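Local structure of malonyl-CoA decarboxylase (Rhodopseudomonas palustris, 4KSA) at residues A[41-46]-A[83-88]; A[73-78]-A[144-149]; A[182-187]-A[200-205]; A[191-196]-A[225-230]. The protein probably catalyses the decarboxylation of malonyl-CoA to acetyl-CoA and carbon dioxide. All coordinates share one frame; numbering follows the deposited sequence.

In the fold
Contacts 1 and 2 lie in the helical N-terminal part of the chain, contacts 3 and 4 in the C-terminal domain, which belongs to the acetyltransferase clan. Helix 71-83 connects the first pair: contact 2 lies on it, contact 1 on its last residue and the loop that leaves it. Their centres are 16 Å apart, they interleave along the chain, and Ser-43 packs on Phe-77 where they meet. The second pair shares helix 184-193, with centres 11 Å apart and interleaved segments, joined by a weak hydrogen bond from Asn-185 to Asp-226 and by packing of Ile-191 on Leu-205. Contacts 1 and 2 both close before contact 3 opens, as suits a two-domain protein whose halves are each built locally.

Contact 1. Residues A[41-46]-A[83-88]; sequences ALSETL and EQFGPD
Phe-85 reaches Ser-43 and Glu-44 with its CG anti to the carbonyl carbon and beside the backbone N (chi1 -61°), which carries the ring across to helix 36-48. Glu-44 bends at chi2 (-63°), and this brings its carboxylate round to the outer end of the phenyl ring. There OE1 of Glu-44 comes 3.4 Å from CE1 of Phe-85, and CD of Glu-44 is 3.8 Å from the same carbon, with the carboxylate and ring planes only 24° apart. From the same helix Ser-43 also reaches this end of the ring, its CB 3.5 Å from CZ of Phe-85. Serine suits the place because it is small enough for the ring to approach the helix closely, while its buried OG is satisfied by a hydrogen bond to the carbonyl of Leu-39, one turn earlier. The charge of Glu-44 has its own mate: OE1 forms a salt bridge with Arg-118 NH2, the nitrogen that also bonds to the carbonyl O of Gln-84. The arginine therefore ties helix 36-48 to the loop by polar bonds, next to the place where the ring packs on Ser-43 and on Ile-40 and Leu-47. A phenylalanine fits because a large flat group can span the gap between backbones, 9.1 Å between the CA atoms of Ser-43 and Phe-85. Such an aromatic anchor, set in the loop between helices 71-83 and 89-101 and buried against a third helix, belongs to the all-helical build of the N-terminal region.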
loop_
_atom_site.group_PDB
_atom_site.type_symbol
_atom_site.label_atom_id
_atom_site.label_comp_id
_atom_site.label_asym_id
_atom_site.label_seq_id
_atom_site.Cartn_x
_atom_site.Cartn_y
_atom_site.Cartn_z
ATOM N N ALA A 41 -30.098 14.912 -29.399
ATOM C CA ALA A 41 -29.970 13.927 -30.464
ATOM C C ALA A 41 -28.970 12.862 -30.037
ATOM O O ALA A 41 -29.213 11.665 -30.178
ATOM C CB ALA A 41 -29.489 14.594 -31.732
ATOM N N LEU A 42 -27.838 13.324 -29.510
ATOM C CA LEU A 42 -26.762 12.454 -29.040
ATOM C C LEU A 42 -27.269 11.473 -27.983
ATOM O O LEU A 42 -26.998 10.282 -28.048
ATOM C CB LEU A 42 -25.649 13.313 -28.463
ATOM C CG LEU A 42 -24.288 12.656 -28.332
ATOM C CD1 LEU A 42 -23.933 11.915 -29.611
ATOM C CD2 LEU A 42 -23.263 13.744 -28.030
ATOM N N SER A 43 -28.005 11.987 -27.008
ATOM C CA SER A 43 -28.562 11.141 -25.964
ATOM C C SER A 43 -29.323 9.979 -26.617
ATOM O O SER A 43 -29.322 8.857 -26.111
ATOM C CB SER A 43 -29.519 11.953 -25.075
ATOM O OG SER A 43 -28.875 13.104 -24.558
ATOM N N GLU A 44 -29.969 10.264 -27.743
ATOM C CA GLU A 44 -30.743 9.269 -28.474
ATOM C C GLU A 44 -29.860 8.196 -29.118
ATOM O O GLU A 44 -30.225 7.017 -29.134
ATOM C CB GLU A 44 -31.594 9.960 -29.542
ATOM C CG GLU A 44 -32.791 10.693 -28.991
ATOM C CD GLU A 44 -33.760 9.758 -28.307
ATOM O OE1 GLU A 44 -34.714 10.251 -27.666
ATOM O OE2 GLU A 44 -33.564 8.523 -28.413
ATOM N N THR A 45 -28.715 8.610 -29.656
ATOM C CA THR A 45 -27.787 7.674 -30.262
ATOM C C THR A 45 -27.280 6.785 -29.121
ATOM O O THR A 45 -27.421 5.564 -29.163
ATOM C CB THR A 45 -26.569 8.392 -30.915
ATOM O OG1 THR A 45 -27.020 9.347 -31.881
ATOM C CG2 THR A 45 -25.647 7.379 -31.597
ATOM N N LEU A 46 -26.704 7.412 -28.098
ATOM C CA LEU A 46 -26.179 6.703 -26.935
ATOM C C LEU A 46 -27.175 5.692 -26.381
ATOM O O LEU A 46 -26.838 4.534 -26.147
ATOM C CB LEU A 46 -25.815 7.699 -25.836
ATOM C CG LEU A 46 -25.240 7.099 -24.555
ATOM C CD1 LEU A 46 -23.920 6.380 -24.864
ATOM C CD2 LEU A 46 -25.024 8.201 -23.530
ATOM N N GLU A 83 -39.125 16.172 -20.323
ATOM C CA GLU A 83 -40.223 15.869 -21.232
ATOM C C GLU A 83 -39.965 14.769 -22.257
ATOM O O GLU A 83 -40.834 13.931 -22.498
ATOM C CB GLU A 83 -40.700 17.131 -21.957
ATOM C CG GLU A 83 -39.775 17.655 -23.032
ATOM C CD GLU A 83 -40.424 18.766 -23.855
ATOM O OE1 GLU A 83 -41.056 19.669 -23.251
ATOM O OE2 GLU A 83 -40.294 18.739 -25.104
ATOM N N GLN A 84 -38.783 14.741 -22.852
ATOM C CA GLN A 84 -38.519 13.714 -23.844
ATOM C C GLN A 84 -38.024 12.364 -23.321
ATOM O O GLN A 84 -38.413 11.314 -23.834
ATOM C CB GLN A 84 -37.557 14.266 -24.890
ATOM C CG GLN A 84 -38.199 15.403 -25.670
ATOM C CD GLN A 84 -37.242 16.108 -26.586
ATOM O OE1 GLN A 84 -36.588 15.475 -27.430
ATOM N NE2 GLN A 84 -37.150 17.436 -26.438
ATOM N N PHE A 85 -37.200 12.380 -22.281
ATOM C CA PHE A 85 -36.652 11.145 -21.761
ATOM C C PHE A 85 -37.328 10.528 -20.551
ATOM O O PHE A 85 -36.678 9.916 -19.703
ATOM C CB PHE A 85 -35.181 11.348 -21.500
ATOM C CG PHE A 85 -34.411 11.686 -22.726
ATOM C CD1 PHE A 85 -33.958 10.685 -23.572
ATOM C CD2 PHE A 85 -34.138 13.009 -23.039
ATOM C CE1 PHE A 85 -33.237 10.986 -24.711
ATOM C CE2 PHE A 85 -33.417 13.331 -24.184
ATOM C CZ PHE A 85 -32.961 12.313 -25.024
ATOM N N GLY A 86 -38.640 10.678 -20.476
ATOM C CA GLY A 86 -39.373 10.078 -19.377
ATOM C C GLY A 86 -39.787 8.687 -19.831
ATOM O O GLY A 86 -39.275 8.189 -20.844
ATOM N N PRO A 87 -40.704 8.025 -19.117
ATOM C CA PRO A 87 -41.119 6.682 -19.544
ATOM C C PRO A 87 -41.955 6.753 -20.805
ATOM O O PRO A 87 -42.621 7.757 -21.036
ATOM C CB PRO A 87 -41.952 6.194 -18.370
ATOM C CG PRO A 87 -42.592 7.457 -17.882
ATOM C CD PRO A 87 -41.421 8.434 -17.897
ATOM N N ASP A 88 -41.921 5.717 -21.635
ATOM C CA ASP A 88 -42.776 5.732 -22.821
ATOM C C ASP A 88 -44.230 5.570 -22.345
ATOM O O ASP A 88 -44.646 4.480 -21.932
ATOM C CB ASP A 88 -42.448 4.597 -23.780
ATOM C CG ASP A 88 -43.541 4.394 -24.818
ATOM O OD1 ASP A 88 -43.355 3.564 -25.732
ATOM O OD2 ASP A 88 -44.595 5.063 -24.728
#

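Contact 2. Residues A[73-78]-A[144-149]; sequences DKLAFL and LARIAA
Apolar contact comes first, and Arg-146 makes it with Leu-75 and Leu-78. The arginine chain, bent at chi2 and chi3, lays its aliphatic part against Leu-75: CD of Arg-146 is 3.6 Å from CG and 3.7 Å from CD1 of that leucine, and the two side chains run obliquely past each other. Farther out, the flat guanidinium meets both leucines. CB of Leu-75 sits at its edge, in the plane, 3.9 Å from NH2 of Arg-146, whereas CD1 of Leu-78 lies over one face, 4.0 Å above the plane of the Arg-146 guanidinium and displaced toward the rim. Lys-74 adds little more than its CB, 4.4 Å from NH2 of Arg-146. The leucines suit these places because their apolar carbons can lie along the arginine chain and its guanidinium without competing for its hydrogen bonds.

The whole joins two helices of the helical N-terminal region, 71-83 and the C-terminal part of 132-146; Leu-78 continues the same interface by packing on Met-139 and Ala-142.

Charge supplies the second kind of interaction. NH2 of Arg-146 forms a salt bridge with OE1 of Glu-71, one turn before Leu-75 on the same helix, so an arginine can serve an apolar surface and an acid at once. With alanine in place of Arg-146, Glu-71 would probably lose its mate and a gap would open beside Leu-75 and Leu-78. The polar end of Lys-74 leads elsewhere, to a hydrogen bond from NZ to the carbonyl of Glu-67 and a cation-pi contact with Tyr-66.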
loop_
_atom_site.group_PDB
_atom_site.type_symbol
_atom_site.label_atom_id
_atom_site.label_comp_id
_atom_site.label_asym_id
_atom_site.label_seq_id
_atom_site.Cartn_x
_atom_site.Cartn_y
_atom_site.Cartn_z
ATOM N N ASP A 73 -28.287 26.341 -23.588
ATOM C CA ASP A 73 -28.273 25.004 -24.166
ATOM C C ASP A 73 -28.213 23.920 -23.089
ATOM O O ASP A 73 -28.793 22.848 -23.257
ATOM C CB ASP A 73 -27.123 24.842 -25.173
ATOM C CG ASP A 73 -27.340 25.655 -26.458
ATOM O OD1 ASP A 73 -28.453 25.590 -27.034
ATOM O OD2 ASP A 73 -26.392 26.351 -26.897
ATOM N N LYS A 74 -27.518 24.188 -21.984
ATOM C CA LYS A 74 -27.468 23.219 -20.890
ATOM C C LYS A 74 -28.897 23.052 -20.414
ATOM O O LYS A 74 -29.459 21.959 -20.417
ATOM C CB LYS A 74 -26.624 23.735 -19.716
ATOM C CG LYS A 74 -25.144 23.435 -19.816
ATOM C CD LYS A 74 -24.431 23.705 -18.509
ATOM C CE LYS A 74 -22.949 23.539 -18.687
ATOM N NZ LYS A 74 -22.443 24.442 -19.767
ATOM N N LEU A 75 -29.477 24.179 -20.035
ATOM C CA LEU A 75 -30.823 24.224 -19.523
ATOM C C LEU A 75 -31.840 23.538 -20.431
ATOM O O LEU A 75 -32.715 22.820 -19.950
ATOM C CB LEU A 75 -31.221 25.679 -19.271
ATOM C CG LEU A 75 -32.239 25.890 -18.148
ATOM C CD1 LEU A 75 -32.294 27.365 -17.787
ATOM C CD2 LEU A 75 -33.618 25.382 -18.580
ATOM N N ALA A 76 -31.731 23.735 -21.739
ATOM C CA ALA A 76 -32.692 23.112 -22.641
ATOM C C ALA A 76 -32.571 21.608 -22.515
ATOM O O ALA A 76 -33.581 20.906 -22.445
ATOM C CB ALA A 76 -32.445 23.550 -24.076
ATOM N N PHE A 77 -31.330 21.124 -22.465
ATOM C CA PHE A 77 -31.060 19.694 -22.350
ATOM C C PHE A 77 -31.634 19.095 -21.061
ATOM O O PHE A 77 -32.243 18.015 -21.071
ATOM C CB PHE A 77 -29.553 19.427 -22.433
ATOM C CG PHE A 77 -29.183 18.009 -22.137
ATOM C CD1 PHE A 77 -28.537 17.678 -20.953
ATOM C CD2 PHE A 77 -29.537 16.995 -23.011
ATOM C CE1 PHE A 77 -28.252 16.349 -20.640
ATOM C CE2 PHE A 77 -29.260 15.658 -22.710
ATOM C CZ PHE A 77 -28.614 15.334 -21.520
ATOM N N LEU A 78 -31.438 19.797 -19.952
ATOM C CA LEU A 78 -31.963 19.325 -18.688
ATOM C C LEU A 78 -33.472 19.230 -18.826
ATOM O O LEU A 78 -34.063 18.246 -18.402
ATOM C CB LEU A 78 -31.587 20.281 -17.555
ATOM C CG LEU A 78 -30.100 20.428 -17.228
ATOM C CD1 LEU A 78 -29.924 21.300 -15.983
ATOM C CD2 LEU A 78 -29.500 19.052 -16.990
ATOM N N LEU A 144 -30.577 20.756 -9.641
ATOM C CA LEU A 144 -31.005 21.173 -8.308
ATOM C C LEU A 144 -31.170 22.679 -8.273
ATOM O O LEU A 144 -32.091 23.194 -7.642
ATOM C CB LEU A 144 -30.002 20.744 -7.230
ATOM C CG LEU A 144 -30.235 19.311 -6.743
ATOM C CD1 LEU A 144 -29.114 18.816 -5.844
ATOM C CD2 LEU A 144 -31.550 19.283 -6.020
ATOM N N ALA A 145 -30.284 23.384 -8.960
ATOM C CA ALA A 145 -30.329 24.834 -8.988
ATOM C C ALA A 145 -31.506 25.341 -9.815
ATOM O O ALA A 145 -31.914 26.491 -9.684
ATOM C CB ALA A 145 -29.022 25.386 -9.540
ATOM N N ARG A 146 -32.079 24.482 -10.648
ATOM C CA ARG A 146 -33.181 24.920 -11.484
ATOM C C ARG A 146 -34.597 24.449 -11.153
ATOM O O ARG A 146 -35.533 24.759 -11.886
ATOM C CB ARG A 146 -32.828 24.630 -12.949
ATOM C CG ARG A 146 -32.276 25.888 -13.654
ATOM C CD ARG A 146 -31.243 25.602 -14.731
ATOM N NE ARG A 146 -29.910 25.370 -14.167
ATOM C CZ ARG A 146 -28.802 25.189 -14.892
ATOM N NH1 ARG A 146 -27.635 24.982 -14.283
ATOM N NH2 ARG A 146 -28.853 25.223 -16.226
ATOM N N ILE A 147 -34.768 23.747 -10.039
ATOM C CA ILE A 147 -36.092 23.256 -9.664
ATOM C C ILE A 147 -37.065 24.389 -9.330
ATOM O O ILE A 147 -38.278 24.233 -9.475
ATOM C CB ILE A 147 -36.042 22.288 -8.440
ATOM C CG1 ILE A 147 -35.208 21.050 -8.767
ATOM C CG2 ILE A 147 -37.451 21.854 -8.055
ATOM C CD1 ILE A 147 -35.776 20.240 -9.890
ATOM N N ALA A 148 -36.547 25.524 -8.872
ATOM C CA ALA A 148 -37.420 26.649 -8.533
ATOM C C ALA A 148 -38.057 27.207 -9.802
ATOM O O ALA A 148 -39.273 27.184 -9.975
ATOM C CB ALA A 148 -36.630 27.728 -7.843
ATOM N N ALA A 149 -37.209 27.702 -10.692
ATOM C CA ALA A 149 -37.656 28.266 -11.951
ATOM C C ALA A 149 -38.175 27.197 -12.908
ATOM O O ALA A 149 -38.772 27.522 -13.931
ATOM C CB ALA A 149 -36.508 29.036 -12.601
#

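Contact 3. Residues A[182-187]-A[200-205]; sequences TPANIL and HDWDDL
Trp-202 packs on Ala-184 and Leu-187, joining helices 184-193 and 202-209. These two lie in sequence between strands 174-178 and 214-220, an order consistent with the paired helices that follow the first strand of the acetyltransferase (GNAT) fold. From CB, the tryptophan sets CG anti to the carbonyl carbon (chi1 -63°), an arrangement that carries the indole across to the other helix. The outer end of its six-membered ring makes the contact. CZ3 of Trp-202 lies 3.5 Å from CB of Leu-187. The next carbon, CH2 of Trp-202, has CB of Ala-184 at 4.0 Å and, in the plane of the ring at its edge, the carbonyl O of Ala-184 at 3.4 Å. Alanine suits this spot because a bulkier group would hold the indole off. Across the assembly, the ring stacks on Trp-202 of the third subunit, and Leu-187 packs on Ala-184 of that subunit. Replacement of Trp-202 by alanine would probably leave Leu-187 and Ala-184 with a gap beside them and remove the ring stack between subunits. One turn on along the second helix, Leu-205 continues the apolar seam, its CD1 3.8 Å from CD2 of Leu-187. At the start of that helix, Asp-201 is the N-cap: its OD1 accepts from Asp-203 N at 2.7 Å, on the anti side and 35° out of the carboxylate plane.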
loop_
_atom_site.group_PDB
_atom_site.type_symbol
_atom_site.label_atom_id
_atom_site.label_comp_id
_atom_site.label_asym_id
_atom_site.label_seq_id
_atom_site.Cartn_x
_atom_site.Cartn_y
_atom_site.Cartn_z
ATOM N N THR A 182 -1.119 15.234 3.586
ATOM C CA THR A 182 -2.152 14.887 2.616
ATOM C C THR A 182 -1.674 15.374 1.252
ATOM O O THR A 182 -0.946 16.354 1.171
ATOM C CB THR A 182 -3.518 15.563 2.980
ATOM O OG1 THR A 182 -4.192 14.784 3.979
ATOM C CG2 THR A 182 -4.421 15.710 1.732
ATOM N N PRO A 183 -2.054 14.674 0.167
ATOM C CA PRO A 183 -1.641 15.084 -1.184
ATOM C C PRO A 183 -2.087 16.508 -1.524
ATOM O O PRO A 183 -3.221 16.888 -1.256
ATOM C CB PRO A 183 -2.313 14.038 -2.078
ATOM C CG PRO A 183 -2.300 12.823 -1.228
ATOM C CD PRO A 183 -2.695 13.342 0.130
ATOM N N ALA A 184 -1.190 17.282 -2.117
ATOM C CA ALA A 184 -1.484 18.657 -2.512
ATOM C C ALA A 184 -2.792 18.804 -3.303
ATOM O O ALA A 184 -3.616 19.669 -2.989
ATOM C CB ALA A 184 -0.343 19.206 -3.335
ATOM N N ASN A 185 -2.983 17.974 -4.333
ATOM C CA ASN A 185 -4.197 18.072 -5.129
ATOM C C ASN A 185 -5.454 17.996 -4.260
ATOM O O ASN A 185 -6.451 18.659 -4.538
ATOM C CB ASN A 185 -4.211 17.012 -6.237
ATOM C CG ASN A 185 -4.567 15.625 -5.742
ATOM O OD1 ASN A 185 -3.893 15.053 -4.879
ATOM N ND2 ASN A 185 -5.630 15.060 -6.311
ATOM N N ILE A 186 -5.410 17.201 -3.198
ATOM C CA ILE A 186 -6.566 17.130 -2.312
ATOM C C ILE A 186 -6.570 18.396 -1.453
ATOM O O ILE A 186 -7.614 18.992 -1.229
ATOM C CB ILE A 186 -6.521 15.901 -1.384
ATOM C CG1 ILE A 186 -6.719 14.614 -2.208
ATOM C CG2 ILE A 186 -7.573 16.042 -0.286
ATOM C CD1 ILE A 186 -6.448 13.312 -1.449
ATOM N N LEU A 187 -5.398 18.819 -0.987
ATOM C CA LEU A 187 -5.331 20.021 -0.170
ATOM C C LEU A 187 -5.795 21.243 -0.939
ATOM O O LEU A 187 -6.361 22.163 -0.363
ATOM C CB LEU A 187 -3.910 20.250 0.365
ATOM C CG LEU A 187 -3.544 19.308 1.519
ATOM C CD1 LEU A 187 -2.185 19.682 2.005
ATOM C CD2 LEU A 187 -4.552 19.396 2.667
ATOM N N HIS A 200 -6.233 31.670 1.919
ATOM C CA HIS A 200 -5.841 32.256 0.632
ATOM C C HIS A 200 -4.899 31.332 -0.141
ATOM O O HIS A 200 -5.337 30.597 -1.024
ATOM C CB HIS A 200 -5.164 33.614 0.853
ATOM C CG HIS A 200 -6.124 34.761 0.939
ATOM N ND1 HIS A 200 -7.203 34.770 1.799
ATOM C CD2 HIS A 200 -6.172 35.934 0.264
ATOM C CE1 HIS A 200 -7.874 35.898 1.647
ATOM N NE2 HIS A 200 -7.269 36.621 0.722
ATOM N N ASP A 201 -3.606 31.384 0.168
ATOM C CA ASP A 201 -2.661 30.504 -0.509
ATOM C C ASP A 201 -2.329 29.319 0.393
ATOM O O ASP A 201 -3.105 28.966 1.282
ATOM C CB ASP A 201 -1.375 31.248 -0.926
ATOM C CG ASP A 201 -0.680 31.938 0.231
ATOM O OD1 ASP A 201 -0.684 31.395 1.355
ATOM O OD2 ASP A 201 -0.105 33.024 0.006
ATOM N N TRP A 202 -1.174 28.707 0.172
ATOM C CA TRP A 202 -0.781 27.555 0.965
ATOM C C TRP A 202 -0.267 27.872 2.370
ATOM O O TRP A 202 -0.286 27.012 3.253
ATOM C CB TRP A 202 0.238 26.732 0.182
ATOM C CG TRP A 202 -0.362 26.191 -1.079
ATOM C CD1 TRP A 202 -0.544 26.857 -2.256
ATOM C CD2 TRP A 202 -0.939 24.893 -1.258
ATOM N NE1 TRP A 202 -1.200 26.058 -3.157
ATOM C CE2 TRP A 202 -1.456 24.846 -2.572
ATOM C CE3 TRP A 202 -1.072 23.765 -0.435
ATOM C CZ2 TRP A 202 -2.096 23.711 -3.085
ATOM C CZ3 TRP A 202 -1.707 22.640 -0.944
ATOM C CH2 TRP A 202 -2.211 22.622 -2.260
ATOM N N ASP A 203 0.177 29.107 2.578
ATOM C CA ASP A 203 0.676 29.532 3.881
ATOM C C ASP A 203 -0.475 29.529 4.885
ATOM O O ASP A 203 -0.282 29.243 6.068
ATOM C CB ASP A 203 1.273 30.935 3.773
ATOM C CG ASP A 203 2.441 30.994 2.806
ATOM O OD1 ASP A 203 2.710 32.089 2.261
ATOM O OD2 ASP A 203 3.093 29.948 2.597
ATOM N N ASP A 204 -1.671 29.848 4.398
ATOM C CA ASP A 204 -2.871 29.877 5.229
ATOM C C ASP A 204 -3.266 28.459 5.613
ATOM O O ASP A 204 -3.435 28.145 6.792
ATOM C CB ASP A 204 -4.033 30.508 4.463
ATOM C CG ASP A 204 -3.786 31.952 4.112
ATOM O OD1 ASP A 204 -2.676 32.267 3.630
ATOM O OD2 ASP A 204 -4.708 32.773 4.311
ATOM N N LEU A 205 -3.421 27.616 4.597
ATOM C CA LEU A 205 -3.807 26.223 4.786
ATOM C C LEU A 205 -2.785 25.526 5.687
ATOM O O LEU A 205 -3.160 24.885 6.673
ATOM C CB LEU A 205 -3.911 25.531 3.410
ATOM C CG LEU A 205 -4.681 24.216 3.192
ATOM C CD1 LEU A 205 -3.864 23.044 3.678
ATOM C CD2 LEU A 205 -6.023 24.274 3.897
#

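Contact 4. Residues A[191-196]-A[225-230]; sequences IRYEQV and VDEPLI
The backbones of Tyr-193 and Pro-228 stay well apart, their CA atoms, the nearest pair, at 9.2 Å, so side chains must bridge the end of helix 184-193, the first helix of the acetyltransferase-like domain, and the loop between strands 214-220 and 230-237, antiparallel neighbours in its sheet. Tyr-193 does most of this. Its ring points at the loop, and OH donates a hydrogen bond to OE2 of Glu-227, very short as modelled (2.5 Å), though the exact length is doubtful. The oxygen lies at the edge of the ring, in its plane, the carboxylate plane turned 46° from the ring plane. Glu-227 comes there with CG anti to the backbone N (chi1 -162°) and a bend at chi2 that swings the acid toward the tyrosine. Pro-228 meets the same edge farther back: its CG is 3.9 Å from CE1 of Tyr-193, the two side chains crossing at about a right angle. Proline fits as a compact apolar block that contacts the ring, while its carbonyl bonds to Thr-271 OG1. On the helix side, NE2 of Gln-195 donates to the carbonyl O of Tyr-193, from above the carbonyl plane (44° out of it), and so occupies an acceptor where the helix gives out. A tyrosine thus offers both an apolar edge and a hydroxyl, paired here with a carboxylate that Lys-189, a long and weak partner of OE1, and Arg-192, near but not in contact, would probably keep charged.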
loop_
_atom_site.group_PDB
_atom_site.type_symbol
_atom_site.label_atom_id
_atom_site.label_comp_id
_atom_site.label_asym_id
_atom_site.label_seq_id
_atom_site.Cartn_x
_atom_site.Cartn_y
_atom_site.Cartn_z
ATOM N N ILE A 191 -8.697 24.003 0.125
ATOM C CA ILE A 191 -8.526 25.446 0.235
ATOM C C ILE A 191 -9.761 26.159 -0.310
ATOM O O ILE A 191 -9.943 27.347 -0.096
ATOM C CB ILE A 191 -7.275 25.927 -0.543
ATOM C CG1 ILE A 191 -6.018 25.253 0.023
ATOM C CG2 ILE A 191 -7.146 27.434 -0.442
ATOM C CD1 ILE A 191 -4.715 25.620 -0.696
ATOM N N ARG A 192 -10.618 25.427 -1.008
ATOM C CA ARG A 192 -11.826 26.014 -1.565
ATOM C C ARG A 192 -13.064 25.656 -0.746
ATOM O O ARG A 192 -14.014 26.431 -0.688
ATOM C CB ARG A 192 -11.997 25.558 -3.014
ATOM C CG ARG A 192 -13.275 26.038 -3.665
ATOM C CD ARG A 192 -13.330 25.685 -5.148
ATOM N NE ARG A 192 -13.175 24.252 -5.409
ATOM C CZ ARG A 192 -12.007 23.632 -5.575
ATOM N NH1 ARG A 192 -11.972 22.323 -5.811
ATOM N NH2 ARG A 192 -10.872 24.323 -5.519
ATOM N N TYR A 193 -13.032 24.491 -0.101
ATOM C CA TYR A 193 -14.143 23.995 0.720
ATOM C C TYR A 193 -14.080 24.439 2.195
ATOM O O TYR A 193 -14.992 24.134 2.971
ATOM C CB TYR A 193 -14.175 22.459 0.715
ATOM C CG TYR A 193 -14.184 21.774 -0.635
ATOM C CD1 TYR A 193 -13.919 20.405 -0.730
ATOM C CD2 TYR A 193 -14.455 22.476 -1.810
ATOM C CE1 TYR A 193 -13.924 19.751 -1.952
ATOM C CE2 TYR A 193 -14.461 21.830 -3.043
ATOM C CZ TYR A 193 -14.195 20.466 -3.104
ATOM O OH TYR A 193 -14.203 19.818 -4.320
ATOM N N GLU A 194 -13.013 25.129 2.590
ATOM C CA GLU A 194 -12.875 25.565 3.978
ATOM C C GLU A 194 -14.041 26.462 4.389
ATOM O O GLU A 194 -14.343 27.447 3.705
ATOM C CB GLU A 194 -11.545 26.308 4.181
ATOM C CG GLU A 194 -11.341 26.863 5.600
ATOM C CD GLU A 194 -11.296 25.781 6.675
ATOM O OE1 GLU A 194 -11.535 26.108 7.859
ATOM O OE2 GLU A 194 -11.009 24.610 6.344
ATOM N N GLN A 195 -14.679 26.113 5.510
ATOM C CA GLN A 195 -15.828 26.859 6.041
ATOM C C GLN A 195 -15.452 27.967 7.026
ATOM O O GLN A 195 -15.383 29.141 6.661
ATOM C CB GLN A 195 -16.806 25.893 6.715
ATOM C CG GLN A 195 -17.359 24.837 5.776
ATOM C CD GLN A 195 -17.937 25.439 4.503
ATOM O OE1 GLN A 195 -18.849 26.269 4.551
ATOM N NE2 GLN A 195 -17.408 25.022 3.358
ATOM N N VAL A 196 -15.224 27.590 8.278
ATOM C CA VAL A 196 -14.841 28.555 9.302
ATOM C C VAL A 196 -13.612 29.368 8.885
ATOM O O VAL A 196 -13.739 30.429 8.271
ATOM C CB VAL A 196 -14.538 27.854 10.647
ATOM C CG1 VAL A 196 -15.810 27.723 11.477
ATOM C CG2 VAL A 196 -13.943 26.481 10.379
ATOM N N VAL A 225 -12.926 9.927 -6.881
ATOM C CA VAL A 225 -11.528 9.867 -6.518
ATOM C C VAL A 225 -10.922 11.201 -6.095
ATOM O O VAL A 225 -11.154 12.218 -6.731
ATOM C CB VAL A 225 -10.708 9.274 -7.687
ATOM C CG1 VAL A 225 -9.268 9.788 -7.638
ATOM C CG2 VAL A 225 -10.733 7.732 -7.588
ATOM N N ASP A 226 -10.149 11.155 -5.010
ATOM C CA ASP A 226 -9.470 12.309 -4.448
ATOM C C ASP A 226 -10.404 13.397 -3.984
ATOM O O ASP A 226 -9.975 14.505 -3.726
ATOM C CB ASP A 226 -8.489 12.899 -5.472
ATOM C CG ASP A 226 -7.207 12.081 -5.595
ATOM O OD1 ASP A 226 -6.473 12.265 -6.594
ATOM O OD2 ASP A 226 -6.933 11.265 -4.691
ATOM N N GLU A 227 -11.680 13.091 -3.854
ATOM C CA GLU A 227 -12.621 14.124 -3.477
ATOM C C GLU A 227 -13.215 13.986 -2.065
ATOM O O GLU A 227 -13.928 13.019 -1.766
ATOM C CB GLU A 227 -13.725 14.175 -4.537
ATOM C CG GLU A 227 -14.540 15.443 -4.526
ATOM C CD GLU A 227 -13.722 16.666 -4.878
ATOM O OE1 GLU A 227 -13.332 16.801 -6.060
ATOM O OE2 GLU A 227 -13.472 17.493 -3.969
ATOM N N PRO A 228 -12.907 14.944 -1.166
ATOM C CA PRO A 228 -13.453 14.871 0.200
ATOM C C PRO A 228 -14.945 15.273 0.213
ATOM O O PRO A 228 -15.283 16.440 0.045
ATOM C CB PRO A 228 -12.552 15.836 0.983
ATOM C CG PRO A 228 -12.210 16.863 -0.011
ATOM C CD PRO A 228 -11.943 16.055 -1.285
ATOM N N LEU A 229 -15.825 14.291 0.391
ATOM C CA LEU A 229 -17.260 14.534 0.388
ATOM C C LEU A 229 -17.737 15.300 1.625
ATOM O O LEU A 229 -18.436 16.322 1.525
ATOM C CB LEU A 229 -17.988 13.205 0.280
ATOM C CG LEU A 229 -17.450 12.344 -0.862
ATOM C CD1 LEU A 229 -18.354 11.145 -1.068
ATOM C CD2 LEU A 229 -17.349 13.187 -2.132
ATOM N N ILE A 230 -17.365 14.787 2.788
ATOM C CA ILE A 230 -17.718 15.402 4.048
ATOM C C ILE A 230 -16.419 15.774 4.725
ATOM O O ILE A 230 -15.559 14.917 4.930
ATOM C CB ILE A 230 -18.484 14.427 4.924
ATOM C CG1 ILE A 230 -19.758 14.015 4.194
ATOM C CG2 ILE A 230 -18.768 15.058 6.267
ATOM C CD1 ILE A 230 -20.500 12.886 4.822
#